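Local coordinates for haloacid dehalogenase (Pseudomonas aeruginosa, PDB 3UMC), which probably hydrolyses the carbon-halogen bond of L-2-haloacids, releasing halide and a hydroxy acid, at residues 63-68 and 219-224; 177-182 and 203-208. All blocks are in the same frame, centred on the assembly; numbering follows the deposited sequence.

Contact 1 of 2, residues 63-68 and 219-224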
# COMPACT_ATOMS: atom_id res chain seq x y z
N ARG A 63 -30.14 -1.05 -5.42
CA ARG A 63 -30.40 0.30 -4.99
C ARG A 63 -29.21 0.88 -4.19
O ARG A 63 -28.93 2.07 -4.29
CB ARG A 63 -31.69 0.34 -4.16
CG ARG A 63 -33.04 0.13 -4.99
CD ARG A 63 -33.48 1.43 -5.72
NE ARG A 63 -33.48 2.60 -4.84
CZ ARG A 63 -34.42 2.89 -3.94
NH1 ARG A 63 -35.48 2.09 -3.77
NH2 ARG A 63 -34.30 4.00 -3.20
N TRP A 64 -28.56 0.06 -3.37
CA TRP A 64 -27.47 0.53 -2.52
C TRP A 64 -26.33 1.09 -3.38
O TRP A 64 -25.81 2.18 -3.14
CB TRP A 64 -26.96 -0.61 -1.67
CG TRP A 64 -26.18 -0.24 -0.46
CD1 TRP A 64 -25.83 1.02 -0.04
CD2 TRP A 64 -25.64 -1.13 0.47
NE1 TRP A 64 -25.13 0.94 1.14
CE2 TRP A 64 -24.98 -0.38 1.46
CE3 TRP A 64 -25.65 -2.51 0.57
CZ2 TRP A 64 -24.34 -0.96 2.51
CZ3 TRP A 64 -25.02 -3.08 1.60
CH2 TRP A 64 -24.39 -2.33 2.57
N ARG A 65 -26.03 0.36 -4.44
CA ARG A 65 -24.96 0.72 -5.35
C ARG A 65 -25.21 2.08 -5.99
O ARG A 65 -24.26 2.74 -6.39
CB ARG A 65 -24.76 -0.37 -6.42
CG ARG A 65 -23.65 -0.10 -7.45
CD ARG A 65 -22.33 0.23 -6.78
NE ARG A 65 -21.20 0.25 -7.71
CZ ARG A 65 -19.94 0.43 -7.35
NH1 ARG A 65 -19.63 0.66 -6.08
NH2 ARG A 65 -18.98 0.43 -8.26
N GLN A 66 -26.46 2.49 -6.09
CA GLN A 66 -26.79 3.81 -6.67
C GLN A 66 -27.06 4.94 -5.67
O GLN A 66 -27.03 6.10 -6.05
CB GLN A 66 -28.00 3.66 -7.58
CG GLN A 66 -27.80 2.70 -8.73
CD GLN A 66 -26.60 3.06 -9.57
OE1 GLN A 66 -25.83 2.18 -9.98
NE2 GLN A 66 -26.42 4.37 -9.83
N GLN A 67 -27.35 4.59 -4.41
CA GLN A 67 -27.99 5.52 -3.45
C GLN A 67 -27.05 6.60 -2.93
O GLN A 67 -27.50 7.74 -2.60
CB GLN A 67 -28.54 4.74 -2.25
CG GLN A 67 -29.23 5.56 -1.13
CD GLN A 67 -30.74 5.80 -1.32
OE1 GLN A 67 -31.39 5.30 -2.26
NE2 GLN A 67 -31.31 6.57 -0.39
N TYR A 68 -25.76 6.26 -2.87
CA TYR A 68 -24.78 7.16 -2.26
C TYR A 68 -24.22 8.22 -3.21
O TYR A 68 -23.57 9.20 -2.75
CB TYR A 68 -23.66 6.34 -1.56
CG TYR A 68 -22.77 5.51 -2.46
CD1 TYR A 68 -22.73 4.11 -2.34
CD2 TYR A 68 -21.95 6.12 -3.41
CE1 TYR A 68 -21.88 3.35 -3.16
CE2 TYR A 68 -21.12 5.38 -4.23
CZ TYR A 68 -21.07 4.00 -4.10
OH TYR A 68 -20.23 3.34 -4.94
N PRO A 219 -19.42 -7.56 -18.54
CA PRO A 219 -20.83 -7.35 -18.89
C PRO A 219 -21.85 -7.89 -17.87
O PRO A 219 -22.99 -7.56 -18.02
CB PRO A 219 -20.98 -8.04 -20.25
CG PRO A 219 -19.90 -9.19 -20.28
CD PRO A 219 -18.72 -8.51 -19.44
N LEU A 220 -21.41 -8.59 -16.82
CA LEU A 220 -22.25 -9.19 -15.78
C LEU A 220 -22.15 -8.42 -14.46
O LEU A 220 -22.79 -8.78 -13.47
CB LEU A 220 -21.84 -10.70 -15.60
CG LEU A 220 -22.19 -11.55 -16.88
CD1 LEU A 220 -21.99 -13.03 -16.77
CD2 LEU A 220 -23.64 -11.29 -17.26
N GLU A 221 -21.35 -7.36 -14.41
CA GLU A 221 -21.19 -6.65 -13.14
C GLU A 221 -22.56 -6.28 -12.51
O GLU A 221 -22.75 -6.44 -11.29
CB GLU A 221 -20.40 -5.36 -13.34
CG GLU A 221 -20.14 -4.62 -12.09
CD GLU A 221 -19.27 -3.35 -12.25
OE1 GLU A 221 -18.76 -3.01 -13.37
OE2 GLU A 221 -19.05 -2.76 -11.19
N TYR A 222 -23.45 -5.75 -13.34
CA TYR A 222 -24.70 -5.19 -12.89
C TYR A 222 -25.86 -6.17 -13.11
O TYR A 222 -27.03 -5.79 -12.96
CB TYR A 222 -24.96 -3.83 -13.54
CG TYR A 222 -24.17 -2.70 -12.91
CD1 TYR A 222 -24.62 -2.05 -11.80
CD2 TYR A 222 -22.93 -2.31 -13.43
CE1 TYR A 222 -23.86 -0.97 -11.20
CE2 TYR A 222 -22.19 -1.28 -12.85
CZ TYR A 222 -22.66 -0.60 -11.73
OH TYR A 222 -21.92 0.42 -11.14
N GLY A 223 -25.51 -7.41 -13.39
CA GLY A 223 -26.47 -8.48 -13.67
C GLY A 223 -26.88 -8.61 -15.13
O GLY A 223 -26.43 -7.82 -15.98
N PRO A 224 -27.77 -9.58 -15.43
CA PRO A 224 -28.33 -9.76 -16.80
C PRO A 224 -28.94 -8.48 -17.42
O PRO A 224 -28.88 -8.33 -18.63
CB PRO A 224 -29.38 -10.86 -16.61
CG PRO A 224 -28.90 -11.62 -15.34
CD PRO A 224 -28.36 -10.52 -14.46
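Arg65 brings CG obliquely against the hydroxyl end of the Tyr222 ring, 3.9 Å from Tyr222 CE1. A first torsion of -180° sends the chain away from its own backbone N, and a bend at chi2 then turns the guanidinium past the hydroxyl. There NE points almost straight at the phenol, but the bond from Arg65 NE to Tyr222 OH is weak because it is long, 3.5 Å at an N-H...O angle of 166°. The hydroxyl lies at the guanidinium edge, near its plane, while the two side chains cross at about a right angle. A long arginine suits this place, since the nearest CA atoms, of Arg65 and Tyr222, are 9.6 Å from each other. The helix 57-67 that carries Arg65 belongs to the helical cap of this haloacid dehalogenase fold, whereas 219-224 is part of the loop leaving strand 212-216 of the Rossmann-like core, so the contact spans cap and core. Trp36 meets both partners, in a cation-pi contact with Arg65 and edge-to-face with the Tyr222 ring. Glu221 adds charge only: its OE2 is 4.3 Å from Arg65 NH2, well out of the guanidinium plane, while OE1 is hydrogen-bonded to His199 NE2 and OE2 to Trp36 NE1. Gln66 brings OE1 obliquely to Tyr222 CE1, 3.9 Å away. A type I turn from Leu220 to Gly223, closed by Gly223 N to Leu220 O at 3.0 Å, presents Glu221 and Tyr222 at its central positions; Gly223, with phi near 89°, takes a backbone shape that calls for glycine.

Contact 2 of 2, residues 177-182 and 203-208; sequences QVYLGA and LKAARA
Tyr179 meets Ala205 and Ala206 through apolar contacts. Its CG lies anti to the carbonyl carbon (chi1 -46°), which carries the ring across to the Ala205-Ala206 backbone. The methyl of Ala205 sits by the far end of the ring, with CB 3.7 Å from Tyr179 CE2 and 3.6 Å from Tyr179 OH. Ala206 takes the other end, its CB 4.2 Å from Tyr179 CD1. Backbone atoms complete the packing: Ala206 N stands 4.3 Å above the plane of the Tyr179 ring, over its centre, with Ala206 CA and Ala205 C over the same face. Alanine fits both positions because a short side chain lets the ring settle directly on the helix backbone, and the CA atoms of Tyr179 and Ala206 come within 6.5 Å. The polar end is dealt with separately: the buried tyrosine's hydroxyl is hydrogen-bonded to Asp202 OD1, one turn before Ala206 on the same helix. Helix 200-208 is the crossover from strand 193-197 to the parallel strand 212-216, a beta-alpha-beta unit of the Rossmann-like core; helix 176-186 precedes strand 193-197, whose Leu195 touches both Tyr179 and Ala206.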
# COMPACT_ATOMS: atom_id res chain seq x y z
N GLN A 177 -7.00 14.52 -8.82
CA GLN A 177 -6.11 14.33 -7.71
C GLN A 177 -5.80 12.85 -7.42
O GLN A 177 -4.72 12.53 -6.91
CB GLN A 177 -6.69 15.02 -6.48
CG GLN A 177 -6.58 16.58 -6.56
CD GLN A 177 -7.79 17.24 -7.22
OE1 GLN A 177 -8.62 16.57 -7.85
NE2 GLN A 177 -7.97 18.58 -6.98
N VAL A 178 -6.74 11.97 -7.75
CA VAL A 178 -6.59 10.54 -7.47
C VAL A 178 -5.50 9.96 -8.35
O VAL A 178 -4.50 9.41 -7.87
CB VAL A 178 -7.92 9.76 -7.63
CG1 VAL A 178 -7.66 8.21 -7.41
CG2 VAL A 178 -8.99 10.31 -6.59
N TYR A 179 -5.64 10.16 -9.65
CA TYR A 179 -4.69 9.65 -10.64
C TYR A 179 -3.36 10.28 -10.43
O TYR A 179 -2.30 9.58 -10.49
CB TYR A 179 -5.18 9.88 -12.06
CG TYR A 179 -6.62 9.50 -12.27
CD1 TYR A 179 -6.98 8.16 -12.46
CD2 TYR A 179 -7.66 10.46 -12.17
CE1 TYR A 179 -8.31 7.78 -12.58
CE2 TYR A 179 -8.96 10.10 -12.32
CZ TYR A 179 -9.29 8.75 -12.57
OH TYR A 179 -10.61 8.36 -12.67
N LEU A 180 -3.36 11.59 -10.19
CA LEU A 180 -2.10 12.29 -10.06
C LEU A 180 -1.44 11.90 -8.78
O LEU A 180 -0.25 11.75 -8.74
CB LEU A 180 -2.30 13.84 -10.09
CG LEU A 180 -2.88 14.45 -11.35
CD1 LEU A 180 -3.38 15.94 -11.08
CD2 LEU A 180 -1.92 14.32 -12.46
N GLY A 181 -2.20 11.77 -7.69
CA GLY A 181 -1.62 11.32 -6.43
C GLY A 181 -0.99 9.92 -6.51
O GLY A 181 0.12 9.68 -5.99
N ALA A 182 -1.66 9.01 -7.21
CA ALA A 182 -1.16 7.64 -7.38
C ALA A 182 0.20 7.69 -8.03
O ALA A 182 1.12 7.04 -7.54
CB ALA A 182 -2.05 6.86 -8.22
N LEU A 203 -11.29 5.45 -17.37
CA LEU A 203 -10.26 5.42 -18.37
C LEU A 203 -10.18 6.82 -19.07
O LEU A 203 -9.13 7.28 -19.45
CB LEU A 203 -10.60 4.31 -19.33
CG LEU A 203 -10.52 2.87 -18.80
CD1 LEU A 203 -10.84 1.97 -19.95
CD2 LEU A 203 -9.07 2.53 -18.28
N LYS A 204 -11.32 7.44 -19.26
CA LYS A 204 -11.38 8.75 -19.93
C LYS A 204 -10.65 9.79 -19.07
O LYS A 204 -9.80 10.56 -19.58
CB LYS A 204 -12.85 9.10 -20.17
CG LYS A 204 -13.13 10.52 -20.82
CD LYS A 204 -14.55 10.94 -20.56
CE LYS A 204 -14.88 12.37 -21.08
NZ LYS A 204 -13.67 13.27 -21.35
N ALA A 205 -10.92 9.78 -17.76
CA ALA A 205 -10.23 10.70 -16.84
C ALA A 205 -8.71 10.44 -16.79
O ALA A 205 -7.95 11.37 -16.84
CB ALA A 205 -10.85 10.65 -15.45
N ALA A 206 -8.27 9.17 -16.75
CA ALA A 206 -6.84 8.79 -16.72
C ALA A 206 -6.12 9.22 -17.99
O ALA A 206 -4.97 9.72 -17.97
CB ALA A 206 -6.69 7.21 -16.50
N ARG A 207 -6.74 8.93 -19.13
CA ARG A 207 -6.15 9.35 -20.43
C ARG A 207 -5.90 10.87 -20.51
O ARG A 207 -4.87 11.31 -20.99
CB ARG A 207 -7.03 9.00 -21.62
CG ARG A 207 -6.45 9.37 -22.96
CD ARG A 207 -7.17 8.67 -24.09
NE ARG A 207 -6.46 7.42 -24.45
CZ ARG A 207 -6.76 6.66 -25.50
NH1 ARG A 207 -7.82 6.91 -26.23
NH2 ARG A 207 -5.99 5.64 -25.79
N ALA A 208 -6.85 11.66 -20.07
CA ALA A 208 -6.70 13.12 -20.12
C ALA A 208 -5.53 13.61 -19.24
O ALA A 208 -5.05 14.68 -19.45
CB ALA A 208 -7.96 13.78 -19.70

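Contact 1 and contact 2 lie in different parts of the molecule, their centres about 23 Å apart and their nearest atoms about 11 Å apart, without touching. Along the chain both segments of contact 2 fall between the two of contact 1: 63-68 comes first, then 177-182 and 203-208, and finally 219-224. Strand 212-216 follows helix 200-208 of contact 2 and leads into the loop that holds the second half of contact 1, so this strand connects the two contacts. Contact 2 lies within the core, whereas contact 1 joins that core to the cap helix 57-67; in this family the active site lies between the two domains.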